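Local coordinates for protein probable chitinase (Chromobacterium violaceum, PDB 5JH8) that is probably a chitinase of glycosyl hydrolase family 18, a TIM-barrel enzyme expected to bind and hydrolyse chitin, at residues N34-Q38 against I80-V84; W76-A81 against D111-A116. All coordinates share one frame; numbering follows the deposited sequence.

Interaction 1 (N34-Q38 against I80-V84)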
loop_
_atom_site.group_PDB
_atom_site.type_symbol
_atom_site.label_atom_id
_atom_site.label_comp_id
_atom_site.label_asym_id
_atom_site.label_seq_id
_atom_site.Cartn_x
_atom_site.Cartn_y
_atom_site.Cartn_z
ATOM N N ASN A 34 -7.830 -13.592 -1.777
ATOM C CA ASN A 34 -6.765 -14.137 -2.607
ATOM C C ASN A 34 -7.346 -14.578 -3.949
ATOM O O ASN A 34 -8.572 -14.641 -4.133
ATOM C CB ASN A 34 -6.090 -15.322 -1.902
ATOM C CG ASN A 34 -5.385 -14.917 -0.615
ATOM O OD1 ASN A 34 -4.958 -13.774 -0.453
ATOM N ND2 ASN A 34 -5.259 -15.861 0.309
ATOM N N ILE A 35 -6.456 -14.883 -4.893
ATOM C CA ILE A 35 -6.841 -15.491 -6.160
ATOM C C ILE A 35 -5.996 -16.737 -6.353
ATOM O O ILE A 35 -4.823 -16.769 -5.964
ATOM C CB ILE A 35 -6.716 -14.495 -7.341
ATOM C CG1 ILE A 35 -7.403 -15.025 -8.601
ATOM C CG2 ILE A 35 -5.285 -14.083 -7.593
ATOM C CD1 ILE A 35 -7.633 -13.965 -9.657
ATOM N N THR A 36 -6.601 -17.777 -6.914
ATOM C CA THR A 36 -5.884 -19.018 -7.175
ATOM C C THR A 36 -5.243 -18.995 -8.564
ATOM O O THR A 36 -5.554 -18.158 -9.419
ATOM C CB THR A 36 -6.828 -20.220 -7.094
ATOM O OG1 THR A 36 -7.704 -20.212 -8.223
ATOM C CG2 THR A 36 -7.628 -20.232 -5.796
ATOM N N ALA A 37 -4.369 -19.975 -8.809
ATOM C CA ALA A 37 -3.746 -20.110 -10.121
ATOM C C ALA A 37 -4.755 -20.434 -11.212
ATOM O O ALA A 37 -4.432 -20.290 -12.393
ATOM C CB ALA A 37 -2.655 -21.181 -10.089
ATOM N N GLN A 38 -5.959 -20.878 -10.860
ATOM C CA GLN A 38 -7.017 -21.088 -11.840
ATOM C C GLN A 38 -7.913 -19.864 -12.000
ATOM O O GLN A 38 -8.892 -19.910 -12.750
ATOM C CB GLN A 38 -7.878 -22.311 -11.481
ATOM C CG GLN A 38 -7.124 -23.629 -11.451
ATOM C CD GLN A 38 -6.258 -23.792 -10.218
ATOM O OE1 GLN A 38 -6.657 -23.444 -9.105
ATOM N NE2 GLN A 38 -5.059 -24.321 -10.411
ATOM N N ILE A 80 1.287 -18.055 -9.111
ATOM C CA ILE A 80 -0.106 -17.636 -9.259
ATOM C C ILE A 80 -0.197 -16.422 -10.174
ATOM O O ILE A 80 -1.057 -16.355 -11.059
ATOM C CB ILE A 80 -0.760 -17.388 -7.887
ATOM C CG1 ILE A 80 -1.002 -18.717 -7.181
ATOM C CG2 ILE A 80 -2.085 -16.638 -8.048
ATOM C CD1 ILE A 80 -1.493 -18.592 -5.756
ATOM N N ALA A 81 0.680 -15.436 -9.979
ATOM C CA ALA A 81 0.630 -14.267 -10.849
ATOM C C ALA A 81 0.874 -14.656 -12.298
ATOM O O ALA A 81 0.222 -14.141 -13.208
ATOM C CB ALA A 81 1.619 -13.200 -10.381
ATOM N N HIS A 82 1.821 -15.563 -12.531
ATOM C CA HIS A 82 2.083 -16.028 -13.889
ATOM C C HIS A 82 0.850 -16.696 -14.501
ATOM O O HIS A 82 0.462 -16.396 -15.634
ATOM C CB HIS A 82 3.252 -17.004 -13.884
ATOM C CG HIS A 82 3.473 -17.644 -15.212
ATOM N ND1 HIS A 82 4.079 -16.983 -16.255
ATOM C CD2 HIS A 82 3.119 -18.858 -15.690
ATOM C CE1 HIS A 82 4.119 -17.774 -17.312
ATOM N NE2 HIS A 82 3.536 -18.917 -16.997
ATOM N N ALA A 83 0.228 -17.608 -13.755
ATOM C CA ALA A 83 -0.930 -18.343 -14.261
ATOM C C ALA A 83 -2.095 -17.402 -14.565
ATOM O O ALA A 83 -2.689 -17.468 -15.641
ATOM C CB ALA A 83 -1.336 -19.414 -13.248
ATOM N N VAL A 84 -2.425 -16.505 -13.631
ATOM C CA VAL A 84 -3.518 -15.555 -13.830
ATOM C C VAL A 84 -3.250 -14.674 -15.038
ATOM O O VAL A 84 -4.179 -14.272 -15.747
ATOM C CB VAL A 84 -3.680 -14.734 -12.530
ATOM C CG1 VAL A 84 -4.481 -13.453 -12.757
ATOM C CG2 VAL A 84 -4.295 -15.608 -11.455
#
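I35 and A37, at the end of strand 27-35 and in the turn beyond it, pack against I80, A83 and V84 on one side of helix 78-85. Both belong to the TIM barrel of glycosyl hydrolase family 18, where this strand is one of the parallel staves.

Apolar contacts dominate. The side chains of I35 and I80 slide past one another in opposite senses, their CG2 methyls 4.1 Å apart. I35 has CG1 anti to its backbone nitrogen (chi1 -167°), and the extended chain beyond carries CD1 tip to tip onto CG2 of V84, at 4.1 Å. A37 meets two positions of the helix about one turn apart: its CB lies 3.9 Å from CB of A83 and 4.2 Å from CG1 of I80. A92 of helix 89-96 also packs on I35 and V84.

Within the turn, OG1 of T36 hydrogen-bonds N of A40 and takes a weak bond from N of Q38.

Backbone carbonyls form the last group. No hydrogen bond crosses between 34-38 and 80-84; instead, carbonyl oxygens of the strand end and the turn rest against methyl groups. The O of I35 is 3.4 Å from CG2 of I80, the O of T36 is 3.5 Å from CG2 of V84, and the O of A37 sits 3.3 Å from CB of A83.

Interaction 2 (W76-A81 against D111-A116). With HIS (histidine), chain F.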
loop_
_atom_site.group_PDB
_atom_site.type_symbol
_atom_site.label_atom_id
_atom_site.label_comp_id
_atom_site.label_asym_id
_atom_site.label_seq_id
_atom_site.Cartn_x
_atom_site.Cartn_y
_atom_site.Cartn_z
ATOM N N TRP A 76 3.469 -15.007 -0.852
ATOM C CA TRP A 76 3.360 -14.430 -2.182
ATOM C C TRP A 76 3.813 -15.452 -3.209
ATOM O O TRP A 76 4.824 -16.128 -3.014
ATOM C CB TRP A 76 4.229 -13.177 -2.296
ATOM C CG TRP A 76 3.790 -12.045 -1.453
ATOM C CD1 TRP A 76 4.409 -11.567 -0.339
ATOM C CD2 TRP A 76 2.631 -11.225 -1.654
ATOM N NE1 TRP A 76 3.709 -10.501 0.166
ATOM C CE2 TRP A 76 2.616 -10.268 -0.626
ATOM C CE3 TRP A 76 1.605 -11.207 -2.606
ATOM C CZ2 TRP A 76 1.624 -9.305 -0.527
ATOM C CZ3 TRP A 76 0.622 -10.225 -2.505
ATOM C CH2 TRP A 76 0.639 -9.308 -1.471
ATOM N N SER A 77 3.068 -15.557 -4.307
ATOM C CA SER A 77 3.308 -16.596 -5.303
ATOM C C SER A 77 3.506 -16.009 -6.698
ATOM O O SER A 77 2.540 -15.605 -7.360
ATOM C CB SER A 77 2.157 -17.587 -5.308
ATOM O OG SER A 77 2.303 -18.475 -6.392
ATOM N N ALA A 78 4.753 -16.025 -7.165
ATOM C CA ALA A 78 5.018 -15.671 -8.551
ATOM C C ALA A 78 4.279 -16.600 -9.504
ATOM O O ALA A 78 3.824 -16.167 -10.568
ATOM C CB ALA A 78 6.523 -15.730 -8.824
ATOM N N ASP A 79 4.133 -17.876 -9.133
ATOM C CA ASP A 79 3.446 -18.836 -9.996
ATOM C C ASP A 79 1.973 -18.477 -10.181
ATOM O O ASP A 79 1.439 -18.598 -11.290
ATOM C CB ASP A 79 3.580 -20.251 -9.433
ATOM C CG ASP A 79 4.976 -20.834 -9.610
ATOM O OD1 ASP A 79 5.769 -20.285 -10.410
ATOM O OD2 ASP A 79 5.277 -21.852 -8.954
ATOM N N ILE A 80 1.287 -18.055 -9.111
ATOM C CA ILE A 80 -0.106 -17.636 -9.259
ATOM C C ILE A 80 -0.197 -16.422 -10.174
ATOM O O ILE A 80 -1.057 -16.355 -11.059
ATOM C CB ILE A 80 -0.760 -17.388 -7.887
ATOM C CG1 ILE A 80 -1.002 -18.717 -7.181
ATOM C CG2 ILE A 80 -2.085 -16.638 -8.048
ATOM C CD1 ILE A 80 -1.493 -18.592 -5.756
ATOM N N ALA A 81 0.680 -15.436 -9.979
ATOM C CA ALA A 81 0.630 -14.267 -10.849
ATOM C C ALA A 81 0.874 -14.656 -12.298
ATOM O O ALA A 81 0.222 -14.141 -13.208
ATOM C CB ALA A 81 1.619 -13.200 -10.381
ATOM N N ASP A 111 -3.425 -6.539 -6.013
ATOM C CA ASP A 111 -2.230 -6.449 -5.172
ATOM C C ASP A 111 -1.421 -7.705 -5.451
ATOM O O ASP A 111 -1.453 -8.673 -4.682
ATOM C CB ASP A 111 -2.596 -6.315 -3.707
ATOM C CG ASP A 111 -1.379 -6.115 -2.837
ATOM O OD1 ASP A 111 -0.273 -5.932 -3.388
ATOM O OD2 ASP A 111 -1.502 -6.142 -1.600
ATOM N N PHE A 112 -0.749 -7.720 -6.599
ATOM C CA PHE A 112 0.102 -8.843 -6.985
ATOM C C PHE A 112 1.552 -8.458 -6.720
ATOM O O PHE A 112 2.086 -7.550 -7.366
ATOM C CB PHE A 112 -0.055 -9.220 -8.459
ATOM C CG PHE A 112 -1.277 -10.049 -8.776
ATOM C CD1 PHE A 112 -2.363 -10.174 -7.906
ATOM C CD2 PHE A 112 -1.333 -10.679 -9.993
ATOM C CE1 PHE A 112 -3.469 -10.917 -8.271
ATOM C CE2 PHE A 112 -2.413 -11.419 -10.349
ATOM C CZ PHE A 112 -3.483 -11.546 -9.491
ATOM N N GLU A 113 2.159 -9.127 -5.749
ATOM C CA GLU A 113 3.525 -8.850 -5.358
ATOM C C GLU A 113 4.371 -10.071 -5.698
ATOM O O GLU A 113 3.866 -11.186 -5.895
ATOM C CB GLU A 113 3.578 -8.458 -3.879
ATOM C CG GLU A 113 2.652 -7.268 -3.621
ATOM C CD GLU A 113 2.752 -6.645 -2.247
ATOM O OE1 GLU A 113 3.788 -6.779 -1.571
ATOM O OE2 GLU A 113 1.755 -5.999 -1.847
ATOM N N ALA A 114 5.676 -9.847 -5.844
ATOM C CA ALA A 114 6.591 -10.889 -6.284
ATOM C C ALA A 114 6.275 -11.354 -7.704
ATOM O O ALA A 114 6.575 -12.499 -8.075
ATOM C CB ALA A 114 6.624 -12.065 -5.304
ATOM N N VAL A 115 5.721 -10.461 -8.528
ATOM C CA VAL A 115 5.593 -10.778 -9.942
ATOM C C VAL A 115 6.988 -11.010 -10.503
ATOM O O VAL A 115 7.889 -10.178 -10.327
ATOM C CB VAL A 115 4.841 -9.664 -10.686
ATOM C CG1 VAL A 115 4.890 -9.874 -12.186
ATOM C CG2 VAL A 115 3.399 -9.575 -10.206
ATOM N N ALA A 116 7.176 -12.152 -11.171
ATOM C CA ALA A 116 8.485 -12.511 -11.709
ATOM C C ALA A 116 8.889 -11.557 -12.824
ATOM O O ALA A 116 8.060 -11.110 -13.617
ATOM C CB ALA A 116 8.454 -13.929 -12.273
HETATM N N HIS F . 2.450 -5.629 2.828
HETATM C CA HIS F . 1.066 -6.070 2.681
HETATM C C HIS F . 0.949 -7.541 3.055
HETATM O O HIS F . 1.926 -8.300 3.017
HETATM C CB HIS F . 0.573 -5.827 1.252
HETATM C CG HIS F . 0.380 -4.379 0.915
HETATM N ND1 HIS F . -0.373 -3.961 -0.161
HETATM C CD2 HIS F . 0.858 -3.254 1.498
HETATM C CE1 HIS F . -0.372 -2.642 -0.211
HETATM N NE2 HIS F . 0.387 -2.187 0.770
HETATM O OXT HIS F . -0.138 -7.995 3.414
HETATM O O HOH W 1 5.049 -13.836 -11.704
#
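W76 turns its indole over E113 because CG stands anti to the carbonyl carbon in both residues, while the glutamate chain beyond CG runs extended (chi2 -172°). That chain lies along one face of the indole. CB of E113 is 3.5 Å from the centroid of the six-membered ring and only 8° off its normal, a CH-pi contact. Farther out, CD of E113 comes within 3.4 Å of CZ2 of W76. The carboxylate plane is tilted just 18° from the ring, so the two flat groups lie nearly parallel. The edge of the indole is occupied too: the O of D111 is 3.4 Å from CZ3 of W76, near the ring plane.

The same residues line a pocket holding a bound histidine. Its ND1 donates a nearly straight hydrogen bond of 2.8 Å to OD2 of D111, and its CB approaches OE2 of E113. In sequence, D111 and E113 match the Asp-x-Glu end of the family 18 signature, whose glutamate is the proton donor in related enzymes.

Farther from the pocket, apolar packing and a water join the segments. CB of A81 meets CD2 of F112 obliquely at 3.9 Å and also touches CG2 of V115. CB of A78 lies 3.3 Å from the O of A114. One water bridges further along, donating to the O of A78 and accepting from N of A116. S77 is the N-cap of helix 78-85, its OG accepting from N of I80.

ND2 of N69 ties the segments together, bonding to the O of both S77 and E113. Residues 111-116 leave strand 107-111 beside strand 63-68, pass alongside the start of helix 78-85 and lead on to helix 120-135.

Both interactions use helix 78-85; their segments overlap at I80 and A81, yet I80 packs only in interaction 1 and A81 only in interaction 2. Interaction 1 joins the helix to the end of strand 27-35 by aliphatic packing and carbonyl-to-methyl contacts, with no hydrogen bond across; its centre is about 20 Å from the centre of the chain. The centre of interaction 2 is about 15 Å from it, and this contact buries more surface (426 against 263 Å²), mixing aromatic, acidic and water-mediated contacts where it reaches the ligand pocket. Each is partly buried. F112 is the physical joint: its CZ lies 3.6 Å from CG2 of I35, and its CE2 also packs on CG1 of V84, so that the two contacts run together through apolar packing.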